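Local coordinates for ribokinase (Cryptococcus neoformans var. grubii serotype A, PDB 6CW5), which probably catalyses the ATP- and magnesium-dependent phosphorylation of D-ribose at O-5, supplying D-ribose 5-phosphate for nucleotide synthesis or the pentose phosphate pathway, at residues F184-L189 with D235-N240; L189-V194 with G242-L247; K223-I228 with G251-E256; A284-A289 with L301-V306. All coordinates share one frame; numbering follows the deposited sequence. Where two conformers were deposited one is given.

Contact 1 (F184-L189 with D235-N240); sequences FPWKHL and DYFSKN
Trp186 sets CG anti to its carbonyl carbon (chi1 -61°), whereas Phe237 sets CG anti to its backbone N (chi1 -159°), and the two side chains starting from these rotations cross at about a right angle. Phe237 CE1 comes over one face of the indole, toward its rim, 3.5 Å from Trp186 CE3, and the neighbouring Phe237 CD1 lies 3.7 Å from Trp186 CD2. The opposite indole face receives Phe184 CD2 over its centre, and Leu189 CD2 closes on the edge in the ring plane, so the indole is packed on three sides. Trp186 CD1 approaches Tyr236 O to 3.1 Å, but Trp186 NE1 gives its proton to Leu181 O. Both segments lie in connections from helices 178-183 and 220-233, the first through a 3-10 turn at 186-188, to adjacent parallel strands of the central sheet in this PfkB-family alpha/beta fold. At the base of the indole, Ser238 CB packs 3.7 Å from Trp186 CB. Ser238 OG accepts a nearly straight bond from Asn240 N (3.2 Å, 169°), forming an ST turn. The same oxygen faces Lys187 CA at 3.5 Å, while the lysine chain runs outward, extended beyond CG.

Contact 2 (L189-V194 with G242-L247); sequences LSWLIV and GIICTL
Trp191 and Ile244 form the apolar centre, with Ile244 CD1 3.8 Å from Trp191 CZ3. The indole also leans toward the neighbouring strand, where Trp191 CE3 comes within 3.4 Å of Gly242 C; with no side chain on Gly242, the ring can approach the backbone this closely. Ile193 lies on the same face of the sheet, its CG1 beside Ile244 CB, and helix 279-292 covers this layer: the Phe287 ring meets the indole edge-to-face. Leu192, Val194, Ile243 and Cys245 occupy the other face, more loosely matched across the strands, and helix 196-205 packs there through Leu199 and Leu202. Strands 191-195 and 242-246 are parallel neighbours joined by a crossover through helices 196-205 and 220-233, part of the Rossmann-like core of the ribokinase fold. Between the two layers the backbones zip together. Gly242 O accepts from Leu192 N at 2.8 Å, Leu192 O from Ile244 N at 2.9 Å, and Ile244 O from Val194 N at 3.0 Å; in the last two the donor stands nearly along the C=O axis. At the C-terminal, polar edge, Val194 O takes Thr246 N at 2.8 Å, in the carbonyl plane. Thr246 is a residue seen to bind ADP in this protein, although no nucleotide is bound to this chain. Its side chain lies beside that of Asn195, another residue seen to bind ADP.

Contact 3 (K223-I228 with G251-E256); sequences KASAGI and GILCYE
Leu253 reaches from its strand into the side of helix 220-233, and its CB is the first atom to touch, 3.7 Å from Ile228 CD1. Its CG, anti to the carbonyl carbon (chi1 -64°), stands 4.2 Å from Ser225 OG and divides the contact between two methyls. CD1 presses on Ala224 CB at 3.5 Å, tighter than usual van der Waals contact, and also faces Ser225 N at 3.6 Å. CD2 lies 3.5 Å from Ser225 OG, whose proton is engaged by Gln221 O one turn earlier in the helix. Farther along the helix, Ile228 CG2 meets Tyr255 CB at 3.5 Å and also touches CG of the ring, the two side chains sliding past each other in opposite directions. The phenol hydroxyl of Tyr255 is bonded to Gly258 N. Helix segment 223-228, packed on one face of the central sheet of the PfkB-family alpha/beta fold, runs roughly parallel to strand 252-255, the two axes 9.6 Å apart and inclined by 23°. That strand lies antiparallel between strands 242-246 and 262-264; Ile228 also covers Ile243 and Cys245 of the former, while Ile252 and Cys254 turn to the opposite face of the sheet, against helix 297-311.

Contact 4 (A284-A289 with L301-V306); sequences AGYFVA and LKTCLV
Tyr286 and Cys304 mark the near approach of two successive antiparallel helices, 279-292 and 297-311, which pack together toward the C-terminal end of the chain. The first carries Asp281, the predicted proton acceptor, near its N-terminal end; the second ends at Cys311, a predicted potassium ligand. The axes of the two short segments pass 8.7 Å apart at 152°, and at the tightest point Tyr286 CA and Cys304 CA are separated by 5.3 Å. Cys304 turns SG anti to its carbonyl carbon (chi1 -66°), and the sulphur settles against the backbone of the facing helix, 3.2 Å from Phe287 N and 3.4 Å from Tyr286 C. It also touches both neighbouring CB atoms, that of Phe287 at 3.7 Å and that of Tyr286 at 3.8 Å. On one flank the side chains of Phe287 and Leu301 lie side by side, pointing the same way, with Leu301 CD2 3.6 Å from Phe287 CD1. On the other, Thr303 CG2 reaches the edge of the tyrosine ring near its plane, 4.1 Å from Tyr286 CD1. The polar ends are bonded away from the interface: Tyr286 OH to Pro322 O, Thr303 OG1 to Asp299 O and Lys295 NZ. No hydrogen bond or salt bridge spans the two segments, so they meet through van der Waals contact, much of it through one buried sulphur, and the small cysteine is consistent with their short approach.

Overall arrangement
From the N terminus, the loop 184-189 opens contact 1 and runs through the shared Leu189 into strand 191-195, which opens contact 2. Helix 220-233 then opens contact 3 before any of the three has closed. They close in the order 1, 2, 3, so each crosses the other two and none nests. Contact 1 ties the loops before two parallel strands, contact 2 the strands themselves, and contact 3 the intervening helix to the next, antiparallel strand. Contact 4 follows in series, a short helix-to-helix closure on the face of the sheet that carries Trp191 and Ile244. Phe287 packs on contact 2 and Leu301 on Cys254 of contact 3, whereas Phe237 joins contacts 1 and 2 on the other face.

Contact 1 (F184-L189 with D235-N240)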
loop_
_atom_site.group_PDB
_atom_site.type_symbol
_atom_site.label_atom_id
_atom_site.label_comp_id
_atom_site.label_asym_id
_atom_site.label_seq_id
_atom_site.Cartn_x
_atom_site.Cartn_y
_atom_site.Cartn_z
ATOM N N PHE A 184 12.218 -1.269 5.572
ATOM C CA PHE A 184 11.966 -0.170 4.651
ATOM C C PHE A 184 12.969 -0.185 3.498
ATOM O O PHE A 184 14.153 -0.513 3.691
ATOM C CB PHE A 184 12.028 1.129 5.452
ATOM C CG PHE A 184 11.437 2.323 4.764
ATOM C CD1 PHE A 184 10.083 2.630 4.912
ATOM C CD2 PHE A 184 12.247 3.173 4.029
ATOM C CE1 PHE A 184 9.534 3.747 4.301
ATOM C CE2 PHE A 184 11.710 4.320 3.420
ATOM C CZ PHE A 184 10.354 4.595 3.552
ATOM N N PRO A 185 12.525 0.119 2.260
ATOM C CA PRO A 185 13.419 0.041 1.088
ATOM C C PRO A 185 14.305 1.278 0.980
ATOM O O PRO A 185 14.164 2.107 0.095
ATOM C CB PRO A 185 12.428 -0.080 -0.074
ATOM C CG PRO A 185 11.258 0.758 0.396
ATOM C CD PRO A 185 11.133 0.439 1.881
ATOM N N TRP A 186 15.232 1.415 1.938
ATOM C CA TRP A 186 16.128 2.566 1.973
ATOM C C TRP A 186 16.893 2.748 0.674
ATOM O O TRP A 186 17.282 3.874 0.347
ATOM C CB TRP A 186 17.122 2.410 3.123
ATOM C CG TRP A 186 16.385 2.339 4.439
ATOM C CD1 TRP A 186 16.244 1.237 5.231
ATOM C CD2 TRP A 186 15.669 3.400 5.084
ATOM N NE1 TRP A 186 15.490 1.552 6.336
ATOM C CE2 TRP A 186 15.129 2.872 6.278
ATOM C CE3 TRP A 186 15.439 4.751 4.780
ATOM C CZ2 TRP A 186 14.363 3.644 7.175
ATOM C CZ3 TRP A 186 14.688 5.521 5.675
ATOM C CH2 TRP A 186 14.152 4.958 6.856
ATOM N N LYS A 187 17.162 1.663 -0.053
ATOM C CA LYS A 187 17.957 1.825 -1.265
ATOM C C LYS A 187 17.293 2.742 -2.280
ATOM O O LYS A 187 17.995 3.276 -3.142
ATOM C CB LYS A 187 18.255 0.473 -1.916
ATOM C CG LYS A 187 17.022 -0.284 -2.364
ATOM C CD LYS A 187 17.374 -1.626 -2.951
ATOM C CE LYS A 187 16.120 -2.417 -3.269
ATOM N NZ LYS A 187 16.463 -3.738 -3.858
ATOM N N HIS A 188 15.965 2.932 -2.218
ATOM C CA HIS A 188 15.256 3.791 -3.173
ATOM C C HIS A 188 15.233 5.249 -2.765
ATOM O O HIS A 188 14.806 6.098 -3.557
ATOM C CB HIS A 188 13.794 3.324 -3.336
ATOM C CG HIS A 188 13.679 1.966 -3.945
ATOM N ND1 HIS A 188 14.438 1.581 -5.030
ATOM C CD2 HIS A 188 12.907 0.898 -3.625
ATOM C CE1 HIS A 188 14.135 0.336 -5.355
ATOM N NE2 HIS A 188 13.204 -0.096 -4.522
ATOM N N LEU A 189 15.680 5.563 -1.560
ATOM C CA LEU A 189 15.477 6.880 -0.976
ATOM C C LEU A 189 16.684 7.773 -1.224
ATOM O O LEU A 189 17.819 7.385 -0.925
ATOM C CB LEU A 189 15.241 6.750 0.527
ATOM C CG LEU A 189 14.959 8.066 1.202
ATOM C CD1 LEU A 189 13.615 8.603 0.712
ATOM C CD2 LEU A 189 14.928 7.802 2.725
ATOM N N ASP A 235 23.830 -2.049 8.224
ATOM C CA ASP A 235 23.346 -2.928 7.161
ATOM C C ASP A 235 21.840 -2.881 6.975
ATOM O O ASP A 235 21.354 -3.335 5.931
ATOM C CB ASP A 235 23.748 -4.377 7.415
ATOM C CG ASP A 235 25.251 -4.596 7.334
ATOM O OD1 ASP A 235 25.922 -3.856 6.589
ATOM O OD2 ASP A 235 25.747 -5.511 8.026
ATOM N N TYR A 236 21.079 -2.382 7.959
ATOM C CA TYR A 236 19.639 -2.232 7.752
ATOM C C TYR A 236 19.307 -1.024 6.900
ATOM O O TYR A 236 18.188 -0.934 6.370
ATOM C CB TYR A 236 18.886 -2.094 9.085
ATOM C CG TYR A 236 18.759 -3.349 9.916
ATOM C CD1 TYR A 236 17.944 -4.399 9.511
ATOM C CD2 TYR A 236 19.430 -3.471 11.136
ATOM C CE1 TYR A 236 17.824 -5.555 10.282
ATOM C CE2 TYR A 236 19.314 -4.629 11.914
ATOM C CZ TYR A 236 18.508 -5.655 11.483
ATOM O OH TYR A 236 18.387 -6.794 12.238
ATOM N N PHE A 237 20.251 -0.098 6.757
ATOM C CA PHE A 237 20.012 1.168 6.078
ATOM C C PHE A 237 20.486 1.001 4.635
ATOM O O PHE A 237 20.498 -0.117 4.113
ATOM C CB PHE A 237 20.759 2.289 6.825
ATOM C CG PHE A 237 20.238 3.693 6.561
ATOM C CD1 PHE A 237 18.893 4.005 6.750
ATOM C CD2 PHE A 237 21.116 4.691 6.149
ATOM C CE1 PHE A 237 18.428 5.299 6.540
ATOM C CE2 PHE A 237 20.663 5.979 5.901
ATOM C CZ PHE A 237 19.316 6.285 6.086
ATOM N N SER A 238 20.866 2.086 3.974
ATOM C CA SER A 238 21.497 1.990 2.664
ATOM C C SER A 238 22.555 3.076 2.551
ATOM O O SER A 238 22.328 4.197 2.999
ATOM C CB SER A 238 20.465 2.181 1.541
ATOM O OG SER A 238 21.087 2.332 0.277
ATOM N N LYS A 239 23.681 2.757 1.903
ATOM C CA LYS A 239 24.745 3.755 1.743
ATOM C C LYS A 239 24.394 4.828 0.722
ATOM O O LYS A 239 25.141 5.797 0.575
ATOM C CB LYS A 239 26.042 3.048 1.364
ATOM C CG LYS A 239 26.621 2.264 2.563
ATOM C CD LYS A 239 27.973 1.627 2.250
ATOM C CE LYS A 239 28.524 0.858 3.476
ATOM N NZ LYS A 239 29.734 0.028 3.055
ATOM N N ASN A 240 23.275 4.698 0.026
ATOM C CA ASN A 240 22.946 5.665 -1.009
ATOM C C ASN A 240 22.120 6.846 -0.489
ATOM O O ASN A 240 21.876 7.777 -1.256
ATOM C CB ASN A 240 22.236 4.934 -2.137
ATOM C CG ASN A 240 23.155 3.912 -2.787
ATOM O OD1 ASN A 240 24.338 4.184 -2.970
ATOM N ND2 ASN A 240 22.641 2.730 -3.079
#

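Contact 2 (L189-V194 with G242-L247)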
loop_
_atom_site.group_PDB
_atom_site.type_symbol
_atom_site.label_atom_id
_atom_site.label_comp_id
_atom_site.label_asym_id
_atom_site.label_seq_id
_atom_site.Cartn_x
_atom_site.Cartn_y
_atom_site.Cartn_z
ATOM N N LEU A 189 15.680 5.563 -1.560
ATOM C CA LEU A 189 15.477 6.880 -0.976
ATOM C C LEU A 189 16.684 7.773 -1.224
ATOM O O LEU A 189 17.819 7.385 -0.925
ATOM C CB LEU A 189 15.241 6.750 0.527
ATOM C CG LEU A 189 14.959 8.066 1.202
ATOM C CD1 LEU A 189 13.615 8.603 0.712
ATOM C CD2 LEU A 189 14.928 7.802 2.725
ATOM N N SER A 190 16.441 8.982 -1.739
ATOM C CA SER A 190 17.573 9.888 -1.947
ATOM C C SER A 190 17.950 10.633 -0.673
ATOM O O SER A 190 19.144 10.831 -0.409
ATOM C CB SER A 190 17.269 10.914 -3.041
ATOM O OG SER A 190 16.710 10.299 -4.201
ATOM N N TRP A 191 16.952 11.108 0.082
ATOM C CA TRP A 191 17.192 11.937 1.261
ATOM C C TRP A 191 16.290 11.530 2.409
ATOM O O TRP A 191 15.077 11.396 2.232
ATOM C CB TRP A 191 16.945 13.418 0.971
ATOM C CG TRP A 191 18.008 14.046 0.128
ATOM C CD1 TRP A 191 17.977 14.278 -1.215
ATOM C CD2 TRP A 191 19.264 14.534 0.598
ATOM N NE1 TRP A 191 19.154 14.895 -1.611
ATOM C CE2 TRP A 191 19.957 15.055 -0.508
ATOM C CE3 TRP A 191 19.867 14.577 1.864
ATOM C CZ2 TRP A 191 21.226 15.624 -0.395
ATOM C CZ3 TRP A 191 21.125 15.149 1.981
ATOM C CH2 TRP A 191 21.793 15.658 0.851
ATOM N N LEU A 192 16.879 11.372 3.590
ATOM C CA LEU A 192 16.125 11.204 4.828
ATOM C C LEU A 192 16.213 12.507 5.611
ATOM O O LEU A 192 17.314 13.016 5.834
ATOM C CB LEU A 192 16.705 10.050 5.658
ATOM C CG LEU A 192 16.230 9.913 7.115
ATOM C CD1 LEU A 192 14.775 9.377 7.137
ATOM C CD2 LEU A 192 17.155 8.967 7.891
ATOM N N ILE A 193 15.068 13.027 6.058
ATOM C CA ILE A 193 15.023 14.210 6.914
ATOM C C ILE A 193 14.473 13.787 8.268
ATOM O O ILE A 193 13.326 13.325 8.363
ATOM C CB ILE A 193 14.163 15.335 6.323
ATOM C CG1 ILE A 193 14.637 15.715 4.931
ATOM C CG2 ILE A 193 14.258 16.579 7.229
ATOM C CD1 ILE A 193 13.863 16.928 4.372
ATOM N N VAL A 194 15.276 13.971 9.315
ATOM C CA VAL A 194 14.901 13.634 10.690
ATOM C C VAL A 194 15.343 14.752 11.620
ATOM O O VAL A 194 16.212 15.552 11.281
ATOM C CB VAL A 194 15.561 12.312 11.158
ATOM C CG1 VAL A 194 14.890 11.121 10.463
ATOM C CG2 VAL A 194 17.105 12.320 10.885
ATOM N N GLY A 242 21.259 10.221 1.475
ATOM C CA GLY A 242 21.731 11.409 2.169
ATOM C C GLY A 242 20.870 11.680 3.396
ATOM O O GLY A 242 19.704 11.290 3.460
ATOM N N ILE A 243 21.452 12.332 4.401
ATOM C CA ILE A 243 20.750 12.559 5.667
ATOM C C ILE A 243 20.824 14.037 6.046
ATOM O O ILE A 243 21.907 14.633 6.050
ATOM C CB ILE A 243 21.321 11.693 6.809
ATOM C CG1 ILE A 243 21.123 10.201 6.497
ATOM C CG2 ILE A 243 20.652 12.063 8.147
ATOM C CD1 ILE A 243 22.121 9.254 7.190
ATOM N N ILE A 244 19.666 14.615 6.368
ATOM C CA ILE A 244 19.565 15.926 7.007
ATOM C C ILE A 244 19.039 15.659 8.407
ATOM O O ILE A 244 17.975 15.049 8.552
ATOM C CB ILE A 244 18.592 16.860 6.268
ATOM C CG1 ILE A 244 18.985 17.083 4.798
ATOM C CG2 ILE A 244 18.504 18.196 7.006
ATOM C CD1 ILE A 244 20.316 17.718 4.602
ATOM N N CYS A 245 19.775 16.071 9.431
ATOM C CA CYS A 245 19.299 15.933 10.808
ATOM C C CYS A 245 19.134 17.327 11.405
ATOM O O CYS A 245 20.125 18.036 11.620
ATOM C CB CYS A 245 20.256 15.083 11.657
ATOM S SG CYS A 245 19.600 14.818 13.327
ATOM N N THR A 246 17.891 17.736 11.652
ATOM C CA THR A 246 17.659 19.016 12.298
ATOM C C THR A 246 17.925 18.870 13.791
ATOM O O THR A 246 17.621 17.834 14.392
ATOM C CB THR A 246 16.232 19.514 12.036
ATOM O OG1 THR A 246 15.289 18.587 12.577
ATOM C CG2 THR A 246 15.985 19.598 10.536
ATOM N N LEU A 247 18.559 19.885 14.378
ATOM C CA LEU A 247 18.842 19.900 15.805
ATOM C C LEU A 247 18.161 21.088 16.476
ATOM O O LEU A 247 18.715 21.675 17.402
ATOM C CB LEU A 247 20.348 19.929 16.074
ATOM C CG LEU A 247 21.276 18.938 15.341
ATOM C CD1 LEU A 247 22.770 19.268 15.583
ATOM C CD2 LEU A 247 20.966 17.484 15.717
#

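Contact 3 (K223-I228 with G251-E256)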
loop_
_atom_site.group_PDB
_atom_site.type_symbol
_atom_site.label_atom_id
_atom_site.label_comp_id
_atom_site.label_asym_id
_atom_site.label_seq_id
_atom_site.Cartn_x
_atom_site.Cartn_y
_atom_site.Cartn_z
ATOM N N LYS A 223 27.288 14.004 18.900
ATOM C CA LYS A 223 26.645 12.688 18.936
ATOM C C LYS A 223 25.782 12.465 17.713
ATOM O O LYS A 223 25.704 11.340 17.189
ATOM C CB LYS A 223 25.778 12.545 20.194
ATOM C CG LYS A 223 26.533 12.532 21.495
ATOM C CD LYS A 223 27.330 11.263 21.656
ATOM C CE LYS A 223 28.016 11.255 23.022
ATOM N NZ LYS A 223 28.634 9.931 23.276
ATOM N N ALA A 224 25.074 13.513 17.268
ATOM C CA ALA A 224 24.254 13.357 16.070
ATOM C C ALA A 224 25.122 13.168 14.833
ATOM O O ALA A 224 24.747 12.407 13.935
ATOM C CB ALA A 224 23.325 14.562 15.898
ATOM N N SER A 225 26.291 13.826 14.777
ATOM C CA SER A 225 27.181 13.637 13.626
ATOM C C SER A 225 27.672 12.200 13.561
ATOM O O SER A 225 27.658 11.571 12.492
ATOM C CB SER A 225 28.385 14.582 13.704
ATOM O OG SER A 225 28.025 15.902 13.367
ATOM N N ALA A 226 28.139 11.675 14.699
ATOM C CA ALA A 226 28.551 10.276 14.763
ATOM C C ALA A 226 27.385 9.353 14.464
ATOM O O ALA A 226 27.553 8.330 13.788
ATOM C CB ALA A 226 29.174 9.951 16.135
ATOM N N GLY A 227 26.178 9.710 14.921
ATOM C CA GLY A 227 25.018 8.876 14.638
ATOM C C GLY A 227 24.690 8.822 13.155
ATOM O O GLY A 227 24.296 7.776 12.635
ATOM N N ILE A 228 24.858 9.942 12.450
ATOM C CA ILE A 228 24.655 9.935 10.997
ATOM C C ILE A 228 25.655 8.997 10.330
ATOM O O ILE A 228 25.300 8.182 9.467
ATOM C CB ILE A 228 24.785 11.357 10.432
ATOM C CG1 ILE A 228 23.553 12.199 10.791
ATOM C CG2 ILE A 228 24.955 11.303 8.909
ATOM C CD1 ILE A 228 23.773 13.710 10.458
ATOM N N GLY A 251 20.734 24.139 15.215
ATOM C CA GLY A 251 21.163 24.063 13.830
ATOM C C GLY A 251 20.752 22.785 13.123
ATOM O O GLY A 251 19.776 22.113 13.479
ATOM N N ILE A 252 21.491 22.474 12.057
ATOM C CA ILE A 252 21.219 21.286 11.254
ATOM C C ILE A 252 22.533 20.637 10.844
ATOM O O ILE A 252 23.571 21.298 10.726
ATOM C CB ILE A 252 20.375 21.570 9.987
ATOM C CG1 ILE A 252 21.161 22.426 9.010
ATOM C CG2 ILE A 252 19.085 22.289 10.328
ATOM C CD1 ILE A 252 20.633 22.348 7.594
ATOM N N LEU A 253 22.464 19.328 10.609
ATOM C CA LEU A 253 23.555 18.544 10.042
ATOM C C LEU A 253 23.136 18.025 8.668
ATOM O O LEU A 253 21.987 17.634 8.458
ATOM C CB LEU A 253 23.895 17.375 10.971
ATOM C CG LEU A 253 24.440 17.743 12.350
ATOM C CD1 LEU A 253 24.495 16.528 13.291
ATOM C CD2 LEU A 253 25.826 18.344 12.209
ATOM N N CYS A 254 24.057 18.029 7.730
ATOM C CA CYS A 254 23.789 17.571 6.375
ATOM C C CYS A 254 24.874 16.576 5.988
ATOM O O CYS A 254 26.060 16.811 6.258
ATOM C CB CYS A 254 23.744 18.770 5.401
ATOM S SG CYS A 254 23.620 18.375 3.630
ATOM N N TYR A 255 24.469 15.468 5.369
ATOM C CA TYR A 255 25.404 14.413 4.993
ATOM C C TYR A 255 25.025 13.875 3.623
ATOM O O TYR A 255 23.908 13.383 3.437
ATOM C CB TYR A 255 25.405 13.268 6.022
ATOM C CG TYR A 255 26.162 12.046 5.559
ATOM C CD1 TYR A 255 27.547 12.008 5.635
ATOM C CD2 TYR A 255 25.501 10.944 5.034
ATOM C CE1 TYR A 255 28.253 10.900 5.204
ATOM C CE2 TYR A 255 26.196 9.830 4.604
ATOM C CZ TYR A 255 27.577 9.818 4.694
ATOM O OH TYR A 255 28.296 8.721 4.272
ATOM N N GLU A 256 25.957 13.951 2.676
ATOM C CA GLU A 256 25.851 13.181 1.439
ATOM C C GLU A 256 26.730 11.950 1.516
ATOM O O GLU A 256 27.835 12.008 2.083
ATOM C CB GLU A 256 26.258 14.013 0.213
ATOM C CG GLU A 256 25.457 15.273 0.061
ATOM C CD GLU A 256 25.888 16.054 -1.153
ATOM O OE1 GLU A 256 26.769 16.925 -1.012
ATOM O OE2 GLU A 256 25.365 15.761 -2.248
#

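Contact 4 (A284-A289 with L301-V306)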
loop_
_atom_site.group_PDB
_atom_site.type_symbol
_atom_site.label_atom_id
_atom_site.label_comp_id
_atom_site.label_asym_id
_atom_site.label_seq_id
_atom_site.Cartn_x
_atom_site.Cartn_y
_atom_site.Cartn_z
ATOM N N ALA A 284 11.435 21.087 5.386
ATOM C CA ALA A 284 11.434 20.022 4.385
ATOM C C ALA A 284 11.013 20.537 3.011
ATOM O O ALA A 284 11.633 20.211 1.993
ATOM C CB ALA A 284 10.502 18.896 4.829
ATOM N N GLY A 285 9.927 21.310 2.953
ATOM C CA GLY A 285 9.495 21.835 1.666
ATOM C C GLY A 285 10.491 22.813 1.055
ATOM O O GLY A 285 10.750 22.779 -0.150
ATOM N N TYR A 286 11.070 23.699 1.873
ATOM C CA TYR A 286 12.111 24.582 1.355
ATOM C C TYR A 286 13.344 23.800 0.916
ATOM O O TYR A 286 13.995 24.181 -0.065
ATOM C CB TYR A 286 12.497 25.646 2.395
ATOM C CG TYR A 286 11.797 26.961 2.141
ATOM C CD1 TYR A 286 12.441 27.987 1.447
ATOM C CD2 TYR A 286 10.472 27.157 2.542
ATOM C CE1 TYR A 286 11.791 29.191 1.177
ATOM C CE2 TYR A 286 9.809 28.364 2.276
ATOM C CZ TYR A 286 10.481 29.371 1.594
ATOM O OH TYR A 286 9.852 30.563 1.309
ATOM N N PHE A 287 13.677 22.710 1.614
ATOM C CA PHE A 287 14.815 21.902 1.188
ATOM C C PHE A 287 14.561 21.272 -0.172
ATOM O O PHE A 287 15.422 21.307 -1.051
ATOM C CB PHE A 287 15.118 20.836 2.235
ATOM C CG PHE A 287 16.214 19.880 1.830
ATOM C CD1 PHE A 287 17.542 20.292 1.821
ATOM C CD2 PHE A 287 15.917 18.567 1.481
ATOM C CE1 PHE A 287 18.564 19.424 1.461
ATOM C CE2 PHE A 287 16.925 17.691 1.112
ATOM C CZ PHE A 287 18.257 18.120 1.104
ATOM N N VAL A 288 13.390 20.672 -0.355
ATOM C CA VAL A 288 13.034 20.105 -1.653
ATOM C C VAL A 288 12.998 21.185 -2.727
ATOM O O VAL A 288 13.522 21.000 -3.831
ATOM C CB VAL A 288 11.695 19.353 -1.545
ATOM C CG1 VAL A 288 11.188 18.948 -2.928
ATOM C CG2 VAL A 288 11.835 18.118 -0.633
ATOM N N ALA A 289 12.406 22.346 -2.426
ATOM C CA ALA A 289 12.436 23.413 -3.421
ATOM C C ALA A 289 13.862 23.828 -3.745
ATOM O O ALA A 289 14.148 24.224 -4.879
ATOM C CB ALA A 289 11.645 24.632 -2.951
ATOM N N LEU A 301 20.351 24.944 1.696
ATOM C CA LEU A 301 20.233 24.806 3.142
ATOM C C LEU A 301 20.213 26.165 3.824
ATOM O O LEU A 301 19.449 26.375 4.770
ATOM C CB LEU A 301 21.380 23.943 3.678
ATOM C CG LEU A 301 21.227 22.457 3.361
ATOM C CD1 LEU A 301 22.425 21.692 3.869
ATOM C CD2 LEU A 301 19.953 21.914 3.979
ATOM N N LYS A 302 21.048 27.099 3.370
ATOM C CA LYS A 302 21.053 28.417 3.994
ATOM C C LYS A 302 19.687 29.085 3.851
ATOM O O LYS A 302 19.182 29.695 4.801
ATOM C CB LYS A 302 22.160 29.283 3.389
ATOM N N THR A 303 19.051 28.937 2.681
ATOM C CA THR A 303 17.721 29.515 2.482
ATOM C C THR A 303 16.696 28.864 3.399
ATOM O O THR A 303 15.860 29.558 3.993
ATOM C CB THR A 303 17.291 29.371 1.019
ATOM O OG1 THR A 303 18.274 29.969 0.170
ATOM C CG2 THR A 303 15.949 30.059 0.776
ATOM N N CYS A 304 16.731 27.530 3.505
ATOM C CA CYS A 304 15.856 26.818 4.437
ATOM C C CYS A 304 15.938 27.405 5.832
ATOM O O CYS A 304 14.914 27.604 6.496
ATOM C CB CYS A 304 16.229 25.336 4.524
ATOM S SG CYS A 304 15.984 24.386 3.046
ATOM N N LEU A 305 17.160 27.668 6.300
ATOM C CA LEU A 305 17.349 28.144 7.666
ATOM C C LEU A 305 16.676 29.491 7.883
ATOM O O LEU A 305 16.038 29.713 8.919
ATOM C CB LEU A 305 18.844 28.218 7.982
ATOM C CG LEU A 305 19.403 26.807 8.147
ATOM C CD1 LEU A 305 20.908 26.811 8.381
ATOM C CD2 LEU A 305 18.690 26.133 9.294
ATOM N N VAL A 306 16.800 30.399 6.916
ATOM C CA VAL A 306 16.130 31.693 7.025
ATOM C C VAL A 306 14.614 31.521 6.994
ATOM O O VAL A 306 13.890 32.176 7.754
ATOM C CB VAL A 306 16.621 32.640 5.917
ATOM C CG1 VAL A 306 15.841 33.948 5.948
ATOM C CG2 VAL A 306 18.111 32.896 6.084
#